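Local coordinates for protein eukaryotic translation initiation factor 2A (Schizosaccharomyces pombe, PDB 3WJ9) that probably directs methionyl-tRNAi to 40S ribosomal subunits in a codon-dependent manner during translation initiation on a small number of specific mRNAs, at residues Gln3-Ile15 against Phe398-Pro410. Residues are numbered along the deposited sequence; the frame is centred on the assembly and turned at random.
Sequences QKSQFAYRSSKSI and FNELYQAFWRPRP
R10 and Q403 form one of the hydrogen-bonded pairs through which strand 6-11 runs antiparallel to strand 401-406, R10 N reaching Q403 O at 2.9 Å. Here a classic beta bulge sets Y402 and Q403 both opposite R10, and R10 O takes the amide of Y402 as well as a weak bond from Q403 N. The R10 side chain leaves the strand with CG anti to N (chi1 -177°), then bends at chi3, bringing its guanidinium over Y402 CB and obliquely against that ring, NH1 lying 3.1 Å from Y402 CD2. NH2 gives a straight bond to Q403 OE1 (3.0 Å), in the guanidinium plane but well above the amide plane. With alanine in place of R10, Q403 OE1 would probably lose this donor and Y402 CB and CD2 the guanidinium packed against them. Around F7 the packing is closely fitted: its edge meets the face of W406 at 85°, I385 adds a further contact, and A8 CB sits 3.6 Å from F405 CE1 on the other side of the sheet. Beyond the strands, the R407 guanidinium lies between Q6 CB on one face and the R409 guanidinium on the other, and E63 pairs with its NH1. The contact loosens towards exposed Q3, whose NE2 comes no nearer than 4.1 Å to R409 NH2, and a water links Q6 O to R407 O. With strand 15-19 completing the sheet, the contact joins the chain's N-terminal and C-terminal strands in one blade, the usual closure of a beta-propeller; main-chain bonds hold the two strands together, while a neutral amide holds the R10 guanidinium and the charge of E63 that of R407.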
ATOM      1  N   GLN A   3     -11.806   4.029  20.181  1.00 64.46           N
ATOM      2  CA  GLN A   3     -11.130   4.387  21.417  1.00 77.81           C
ATOM      3  C   GLN A   3     -10.405   5.719  21.255  1.00 73.23           C
ATOM      4  O   GLN A   3     -10.994   6.788  21.392  1.00 74.55           O
ATOM      5  CB  GLN A   3     -10.136   3.297  21.828  1.00 73.70           C
ATOM      6  CG  GLN A   3      -9.566   2.499  20.665  1.00 82.53           C
ATOM      7  CD  GLN A   3      -8.812   1.262  21.102  1.00 88.22           C
ATOM      8  OE1 GLN A   3      -8.392   1.148  22.254  1.00 88.87           O
ATOM      9  NE2 GLN A   3      -8.622   0.330  20.175  1.00 81.04           N
ATOM     10  N   LYS A   4      -9.109   5.636  20.990  1.00 62.81           N
ATOM     11  CA  LYS A   4      -8.300   6.800  20.669  1.00 57.19           C
ATOM     12  C   LYS A   4      -8.061   6.880  19.163  1.00 67.37           C
ATOM     13  O   LYS A   4      -7.763   5.879  18.517  1.00 90.98           O
ATOM     14  CB  LYS A   4      -6.974   6.737  21.428  1.00 55.47           C
ATOM     15  CG  LYS A   4      -6.213   5.442  21.198  1.00 66.35           C
ATOM     16  CD  LYS A   4      -4.933   5.363  22.011  1.00 73.74           C
ATOM     17  CE  LYS A   4      -5.219   5.203  23.493  1.00 75.04           C
ATOM     18  NZ  LYS A   4      -3.964   5.034  24.277  1.00 77.97           N
ATOM     19  N   SER A   5      -8.208   8.072  18.596  1.00 48.81           N
ATOM     20  CA  SER A   5      -7.970   8.254  17.168  1.00 43.34           C
ATOM     21  C   SER A   5      -6.496   8.562  16.908  1.00 45.80           C
ATOM     22  O   SER A   5      -6.142   9.693  16.581  1.00 53.56           O
ATOM     23  CB  SER A   5      -8.854   9.373  16.609  1.00 59.90           C
ATOM     24  OG  SER A   5     -10.202   9.221  17.019  1.00 67.52           O
ATOM     25  N   GLN A   6      -5.637   7.554  17.046  1.00 44.89           N
ATOM     26  CA  GLN A   6      -4.192   7.773  16.993  1.00 39.07           C
ATOM     27  C   GLN A   6      -3.649   7.827  15.570  1.00 36.67           C
ATOM     28  O   GLN A   6      -4.080   7.079  14.693  1.00 34.66           O
ATOM     29  CB  GLN A   6      -3.447   6.683  17.779  1.00 30.05           C
ATOM     30  CG  GLN A   6      -1.931   6.907  17.857  1.00 31.37           C
ATOM     31  CD  GLN A   6      -1.178   5.766  18.523  1.00 48.53           C
ATOM     32  OE1 GLN A   6      -0.055   5.439  18.136  1.00 54.77           O
ATOM     33  NE2 GLN A   6      -1.789   5.160  19.534  1.00 50.86           N
ATOM     34  N   PHE A   7      -2.700   8.732  15.359  1.00 35.72           N
ATOM     35  CA  PHE A   7      -1.926   8.783  14.127  1.00 38.57           C
ATOM     36  C   PHE A   7      -0.457   8.996  14.475  1.00 35.11           C
ATOM     37  O   PHE A   7      -0.130   9.354  15.605  1.00 39.24           O
ATOM     38  CB  PHE A   7      -2.432   9.892  13.202  1.00 43.20           C
ATOM     39  CG  PHE A   7      -2.290  11.276  13.774  1.00 31.62           C
ATOM     40  CD1 PHE A   7      -3.316  11.839  14.515  1.00 42.45           C
ATOM     41  CD2 PHE A   7      -1.141  12.019  13.557  1.00 35.85           C
ATOM     42  CE1 PHE A   7      -3.195  13.112  15.040  1.00 45.66           C
ATOM     43  CE2 PHE A   7      -1.013  13.293  14.080  1.00 32.83           C
ATOM     44  CZ  PHE A   7      -2.044  13.839  14.822  1.00 44.41           C
ATOM     45  N   ALA A   8       0.426   8.770  13.509  1.00 33.52           N
ATOM     46  CA  ALA A   8       1.851   8.996  13.715  1.00 24.03           C
ATOM     47  C   ALA A   8       2.333  10.161  12.868  1.00 29.04           C
ATOM     48  O   ALA A   8       1.707  10.508  11.871  1.00 35.10           O
ATOM     49  CB  ALA A   8       2.641   7.743  13.386  1.00 35.80           C
ATOM     50  N   TYR A   9       3.445  10.765  13.270  1.00 30.71           N
ATOM     51  CA  TYR A   9       4.045  11.835  12.486  1.00 31.22           C
ATOM     52  C   TYR A   9       5.560  11.758  12.561  1.00 34.51           C
ATOM     53  O   TYR A   9       6.121  11.326  13.567  1.00 33.42           O
ATOM     54  CB  TYR A   9       3.563  13.208  12.965  1.00 40.64           C
ATOM     55  CG  TYR A   9       4.157  13.649  14.286  1.00 45.48           C
ATOM     56  CD1 TYR A   9       3.562  13.296  15.488  1.00 49.62           C
ATOM     57  CD2 TYR A   9       5.310  14.426  14.330  1.00 43.29           C
ATOM     58  CE1 TYR A   9       4.101  13.695  16.696  1.00 54.94           C
ATOM     59  CE2 TYR A   9       5.856  14.830  15.533  1.00 48.36           C
ATOM     60  CZ  TYR A   9       5.246  14.463  16.713  1.00 56.78           C
ATOM     61  OH  TYR A   9       5.786  14.863  17.914  1.00 65.27           O
ATOM     62  N   ARG A  10       6.219  12.180  11.490  1.00 41.17           N
ATOM     63  CA  ARG A  10       7.669  12.282  11.483  1.00 36.67           C
ATOM     64  C   ARG A  10       8.101  13.498  10.682  1.00 38.02           C
ATOM     65  O   ARG A  10       7.990  13.521   9.459  1.00 40.89           O
ATOM     66  CB  ARG A  10       8.307  11.017  10.910  1.00 42.00           C
ATOM     67  CG  ARG A  10       9.827  11.042  10.933  1.00 44.42           C
ATOM     68  CD  ARG A  10      10.413   9.786  10.314  1.00 35.20           C
ATOM     69  NE  ARG A  10      10.076   9.662   8.900  1.00 41.36           N
ATOM     70  CZ  ARG A  10      10.803  10.171   7.912  1.00 42.08           C
ATOM     71  NH1 ARG A  10      11.919  10.835   8.182  1.00 50.54           N
ATOM     72  NH2 ARG A  10      10.422  10.010   6.654  1.00 37.95           N
ATOM     73  N   SER A  11       8.580  14.518  11.382  1.00 49.47           N
ATOM     74  CA  SER A  11       9.096  15.707  10.724  1.00 47.32           C
ATOM     75  C   SER A  11      10.615  15.707  10.806  1.00 58.67           C
ATOM     76  O   SER A  11      11.202  14.886  11.511  1.00 64.35           O
ATOM     77  CB  SER A  11       8.518  16.974  11.356  1.00 45.41           C
ATOM     78  OG  SER A  11       8.896  17.084  12.717  1.00 56.47           O
ATOM     79  N   SER A  12      11.248  16.629  10.088  1.00 59.97           N
ATOM     80  CA  SER A  12      12.700  16.769  10.126  1.00 66.82           C
ATOM     81  C   SER A  12      13.184  17.079  11.533  1.00 64.67           C
ATOM     82  O   SER A  12      14.360  16.915  11.854  1.00 61.03           O
ATOM     83  CB  SER A  12      13.157  17.869   9.166  1.00 74.15           C
ATOM     84  OG  SER A  12      12.650  19.131   9.565  1.00 71.06           O
ATOM     85  N   LYS A  13      12.254  17.520  12.369  1.00 59.71           N
ATOM     86  CA  LYS A  13      12.567  18.000  13.701  1.00 58.98           C
ATOM     87  C   LYS A  13      12.236  16.981  14.784  1.00 74.09           C
ATOM     88  O   LYS A  13      12.951  16.871  15.780  1.00 81.07           O
ATOM     89  CB  LYS A  13      11.820  19.310  13.938  1.00 53.78           C
ATOM     90  CG  LYS A  13      11.132  19.456  15.273  1.00 67.29           C
ATOM     91  CD  LYS A  13      10.905  20.927  15.515  1.00 65.67           C
ATOM     92  CE  LYS A  13      10.119  21.214  16.764  1.00 58.84           C
ATOM     93  NZ  LYS A  13       9.603  22.598  16.633  1.00 71.43           N
ATOM     94  N   SER A  14      11.164  16.223  14.583  1.00 66.77           N
ATOM     95  CA  SER A  14      10.710  15.291  15.607  1.00 55.21           C
ATOM     96  C   SER A  14       9.964  14.098  15.028  1.00 47.95           C
ATOM     97  O   SER A  14       9.754  14.003  13.818  1.00 55.16           O
ATOM     98  CB  SER A  14       9.816  16.018  16.615  1.00 37.79           C
ATOM     99  OG  SER A  14       9.348  15.133  17.616  1.00 38.60           O
ATOM    100  N   ILE A  15       9.573  13.185  15.911  1.00 41.62           N
ATOM    101  CA  ILE A  15       8.777  12.029  15.529  1.00 52.72           C
ATOM    102  C   ILE A  15       7.992  11.523  16.734  1.00 48.80           C
ATOM    103  O   ILE A  15       8.533  11.389  17.831  1.00 58.90           O
ATOM    104  CB  ILE A  15       9.653  10.895  14.952  1.00 53.66           C
ATOM    105  CG1 ILE A  15       8.796   9.661  14.666  1.00 39.33           C
ATOM    106  CG2 ILE A  15      10.804  10.559  15.896  1.00 55.95           C
ATOM    107  CD1 ILE A  15       9.571   8.501  14.116  1.00 44.92           C
ATOM    108  N   PHE A 398       4.336  22.723  10.021  1.00 44.67           N
ATOM    109  CA  PHE A 398       5.678  22.154  10.066  1.00 33.84           C
ATOM    110  C   PHE A 398       6.610  22.890   9.112  1.00 48.31           C
ATOM    111  O   PHE A 398       6.159  23.540   8.169  1.00 53.93           O
ATOM    112  CB  PHE A 398       5.653  20.663   9.710  1.00 49.32           C
ATOM    113  CG  PHE A 398       4.889  19.811  10.685  1.00 36.88           C
ATOM    114  CD1 PHE A 398       3.519  19.652  10.565  1.00 31.97           C
ATOM    115  CD2 PHE A 398       5.547  19.158  11.713  1.00 40.64           C
ATOM    116  CE1 PHE A 398       2.818  18.865  11.455  1.00 36.24           C
ATOM    117  CE2 PHE A 398       4.852  18.369  12.607  1.00 30.67           C
ATOM    118  CZ  PHE A 398       3.484  18.222  12.477  1.00 31.77           C
ATOM    119  N   ASN A 399       7.912  22.797   9.365  1.00 41.93           N
ATOM    120  CA  ASN A 399       8.903  23.291   8.415  1.00 51.40           C
ATOM    121  C   ASN A 399       9.177  22.231   7.358  1.00 65.47           C
ATOM    122  O   ASN A 399       8.979  22.460   6.166  1.00 66.09           O
ATOM    123  CB  ASN A 399      10.204  23.681   9.124  1.00 75.22           C
ATOM    124  CG  ASN A 399      11.312  24.041   8.151  1.00 80.60           C
ATOM    125  OD1 ASN A 399      12.138  23.200   7.794  1.00 58.57           O
ATOM    126  ND2 ASN A 399      11.334  25.296   7.714  1.00 70.69           N
ATOM    127  N   GLU A 400       9.624  21.063   7.807  1.00 67.87           N
ATOM    128  CA  GLU A 400       9.853  19.942   6.907  1.00 60.76           C
ATOM    129  C   GLU A 400       9.237  18.661   7.461  1.00 58.93           C
ATOM    130  O   GLU A 400       9.894  17.889   8.159  1.00 59.56           O
ATOM    131  CB  GLU A 400      11.349  19.750   6.659  1.00 62.79           C
ATOM    132  CG  GLU A 400      11.674  18.990   5.387  1.00 77.91           C
ATOM    133  CD  GLU A 400      13.157  18.974   5.080  1.00 75.87           C
ATOM    134  OE1 GLU A 400      13.961  19.121   6.024  1.00 77.82           O
ATOM    135  OE2 GLU A 400      13.520  18.818   3.895  1.00 68.39           O
ATOM    136  N   LEU A 401       7.962  18.451   7.150  1.00 47.24           N
ATOM    137  CA  LEU A 401       7.256  17.239   7.551  1.00 41.59           C
ATOM    138  C   LEU A 401       7.443  16.150   6.500  1.00 45.44           C
ATOM    139  O   LEU A 401       7.410  16.421   5.300  1.00 50.26           O
ATOM    140  CB  LEU A 401       5.768  17.523   7.758  1.00 31.69           C
ATOM    141  CG  LEU A 401       4.880  16.314   8.062  1.00 33.85           C
ATOM    142  CD1 LEU A 401       5.172  15.756   9.448  1.00 34.10           C
ATOM    143  CD2 LEU A 401       3.410  16.666   7.915  1.00 26.47           C
ATOM    144  N   TYR A 402       7.637  14.917   6.956  1.00 43.42           N
ATOM    145  CA  TYR A 402       7.941  13.821   6.048  1.00 35.86           C
ATOM    146  C   TYR A 402       6.756  12.877   5.840  1.00 41.24           C
ATOM    147  O   TYR A 402       6.389  12.580   4.706  1.00 39.71           O
ATOM    148  CB  TYR A 402       9.163  13.055   6.553  1.00 47.43           C
ATOM    149  CG  TYR A 402      10.418  13.898   6.530  1.00 51.71           C
ATOM    150  CD1 TYR A 402      10.680  14.742   5.458  1.00 49.62           C
ATOM    151  CD2 TYR A 402      11.336  13.855   7.570  1.00 58.64           C
ATOM    152  CE1 TYR A 402      11.820  15.515   5.418  1.00 56.72           C
ATOM    153  CE2 TYR A 402      12.488  14.628   7.533  1.00 70.53           C
ATOM    154  CZ  TYR A 402      12.721  15.459   6.457  1.00 66.42           C
ATOM    155  OH  TYR A 402      13.856  16.235   6.410  1.00 77.88           O
ATOM    156  N   GLN A 403       6.159  12.401   6.927  1.00 42.22           N
ATOM    157  CA  GLN A 403       4.967  11.568   6.823  1.00 44.88           C
ATOM    158  C   GLN A 403       4.056  11.728   8.034  1.00 34.64           C
ATOM    159  O   GLN A 403       4.484  12.147   9.113  1.00 39.87           O
ATOM    160  CB  GLN A 403       5.338  10.092   6.656  1.00 47.84           C
ATOM    161  CG  GLN A 403       6.413   9.577   7.617  1.00 51.02           C
ATOM    162  CD  GLN A 403       7.196   8.400   7.053  1.00 39.25           C
ATOM    163  OE1 GLN A 403       7.881   8.510   6.034  1.00 65.16           O
ATOM    164  NE2 GLN A 403       7.100   7.264   7.726  1.00 65.45           N
ATOM    165  N   ALA A 404       2.790  11.387   7.831  1.00 40.17           N
ATOM    166  CA  ALA A 404       1.765  11.467   8.860  1.00 38.79           C
ATOM    167  C   ALA A 404       0.618  10.544   8.471  1.00 46.23           C
ATOM    168  O   ALA A 404       0.021  10.710   7.410  1.00 53.56           O
ATOM    169  CB  ALA A 404       1.276  12.899   9.024  1.00 29.55           C
ATOM    170  N   PHE A 405       0.311   9.571   9.322  1.00 38.54           N
ATOM    171  CA  PHE A 405      -0.665   8.547   8.962  1.00 29.65           C
ATOM    172  C   PHE A 405      -1.399   7.981  10.170  1.00 29.03           C
ATOM    173  O   PHE A 405      -0.847   7.906  11.267  1.00 34.21           O
ATOM    174  CB  PHE A 405       0.025   7.412   8.195  1.00 34.75           C
ATOM    175  CG  PHE A 405       1.396   7.074   8.715  1.00 35.22           C
ATOM    176  CD1 PHE A 405       1.550   6.266   9.828  1.00 34.28           C
ATOM    177  CD2 PHE A 405       2.533   7.555   8.084  1.00 42.01           C
ATOM    178  CE1 PHE A 405       2.810   5.953  10.310  1.00 24.67           C
ATOM    179  CE2 PHE A 405       3.793   7.244   8.559  1.00 41.12           C
ATOM    180  CZ  PHE A 405       3.932   6.442   9.674  1.00 31.69           C
ATOM    181  N   TRP A 406      -2.649   7.582   9.951  1.00 31.12           N
ATOM    182  CA  TRP A 406      -3.472   6.964  10.986  1.00 35.20           C
ATOM    183  C   TRP A 406      -2.904   5.634  11.462  1.00 33.06           C
ATOM    184  O   TRP A 406      -2.242   4.925  10.703  1.00 36.77           O
ATOM    185  CB  TRP A 406      -4.894   6.734  10.471  1.00 31.94           C
ATOM    186  CG  TRP A 406      -5.676   7.976  10.207  1.00 42.99           C
ATOM    187  CD1 TRP A 406      -6.067   8.456   8.992  1.00 41.54           C
ATOM    188  CD2 TRP A 406      -6.184   8.890  11.183  1.00 44.21           C
ATOM    189  NE1 TRP A 406      -6.783   9.617   9.150  1.00 34.86           N
ATOM    190  CE2 TRP A 406      -6.867   9.906  10.487  1.00 39.87           C
ATOM    191  CE3 TRP A 406      -6.123   8.951  12.578  1.00 43.44           C
ATOM    192  CZ2 TRP A 406      -7.485  10.971  11.139  1.00 41.44           C
ATOM    193  CZ3 TRP A 406      -6.737  10.007  13.223  1.00 37.73           C
ATOM    194  CH2 TRP A 406      -7.409  11.002  12.504  1.00 41.99           C
ATOM    195  N   ARG A 407      -3.174   5.299  12.719  1.00 44.14           N
ATOM    196  CA  ARG A 407      -2.910   3.960  13.221  1.00 34.60           C
ATOM    197  C   ARG A 407      -4.090   3.070  12.853  1.00 42.82           C
ATOM    198  O   ARG A 407      -5.180   3.226  13.406  1.00 56.38           O
ATOM    199  CB  ARG A 407      -2.694   3.968  14.732  1.00 37.32           C
ATOM    200  CG  ARG A 407      -2.499   2.589  15.326  1.00 44.01           C
ATOM    201  CD  ARG A 407      -2.746   2.599  16.819  1.00 47.50           C
ATOM    202  NE  ARG A 407      -4.103   3.024  17.140  1.00 56.21           N
ATOM    203  CZ  ARG A 407      -4.615   3.015  18.366  1.00 51.20           C
ATOM    204  NH1 ARG A 407      -3.882   2.595  19.388  1.00 51.60           N
ATOM    205  NH2 ARG A 407      -5.861   3.418  18.570  1.00 64.83           N
ATOM    206  N   PRO A 408      -3.879   2.135  11.914  1.00 43.26           N
ATOM    207  CA  PRO A 408      -4.962   1.311  11.363  1.00 38.97           C
ATOM    208  C   PRO A 408      -5.565   0.343  12.380  1.00 40.48           C
ATOM    209  O   PRO A 408      -4.829  -0.342  13.087  1.00 54.15           O
ATOM    210  CB  PRO A 408      -4.272   0.540  10.235  1.00 33.10           C
ATOM    211  CG  PRO A 408      -2.846   0.469  10.654  1.00 25.77           C
ATOM    212  CD  PRO A 408      -2.567   1.763  11.358  1.00 31.91           C
ATOM    213  N   ARG A 409      -6.893   0.300  12.449  1.00 43.06           N
ATOM    214  CA  ARG A 409      -7.592  -0.645  13.316  1.00 51.30           C
ATOM    215  C   ARG A 409      -8.535  -1.505  12.479  1.00 55.26           C
ATOM    216  O   ARG A 409      -9.125  -1.018  11.516  1.00 60.77           O
ATOM    217  CB  ARG A 409      -8.378   0.083  14.409  1.00 65.27           C
ATOM    218  CG  ARG A 409      -7.641   1.233  15.087  1.00 55.70           C
ATOM    219  CD  ARG A 409      -6.283   0.822  15.635  1.00 69.85           C
ATOM    220  NE  ARG A 409      -6.374  -0.111  16.753  1.00 69.83           N
ATOM    221  CZ  ARG A 409      -5.320  -0.687  17.323  1.00 54.02           C
ATOM    222  NH1 ARG A 409      -4.099  -0.426  16.876  1.00 58.51           N
ATOM    223  NH2 ARG A 409      -5.485  -1.523  18.338  1.00 72.33           N
ATOM    224  N   PRO A 410      -8.685  -2.787  12.850  1.00 66.12           N
ATOM    225  CA  PRO A 410      -9.528  -3.726  12.103  1.00 67.88           C
ATOM    226  C   PRO A 410     -10.926  -3.917  12.694  1.00 78.78           C
ATOM    227  O   PRO A 410     -11.064  -4.239  13.875  1.00 81.97           O
ATOM    228  CB  PRO A 410      -8.736  -5.033  12.190  1.00 80.51           C
ATOM    229  CG  PRO A 410      -7.906  -4.904  13.467  1.00 81.98           C
ATOM    230  CD  PRO A 410      -7.968  -3.466  13.941  1.00 61.40           C
TER
HETATM  231  O   HOH W   1      -6.251   5.220  14.840  1.00 42.92           O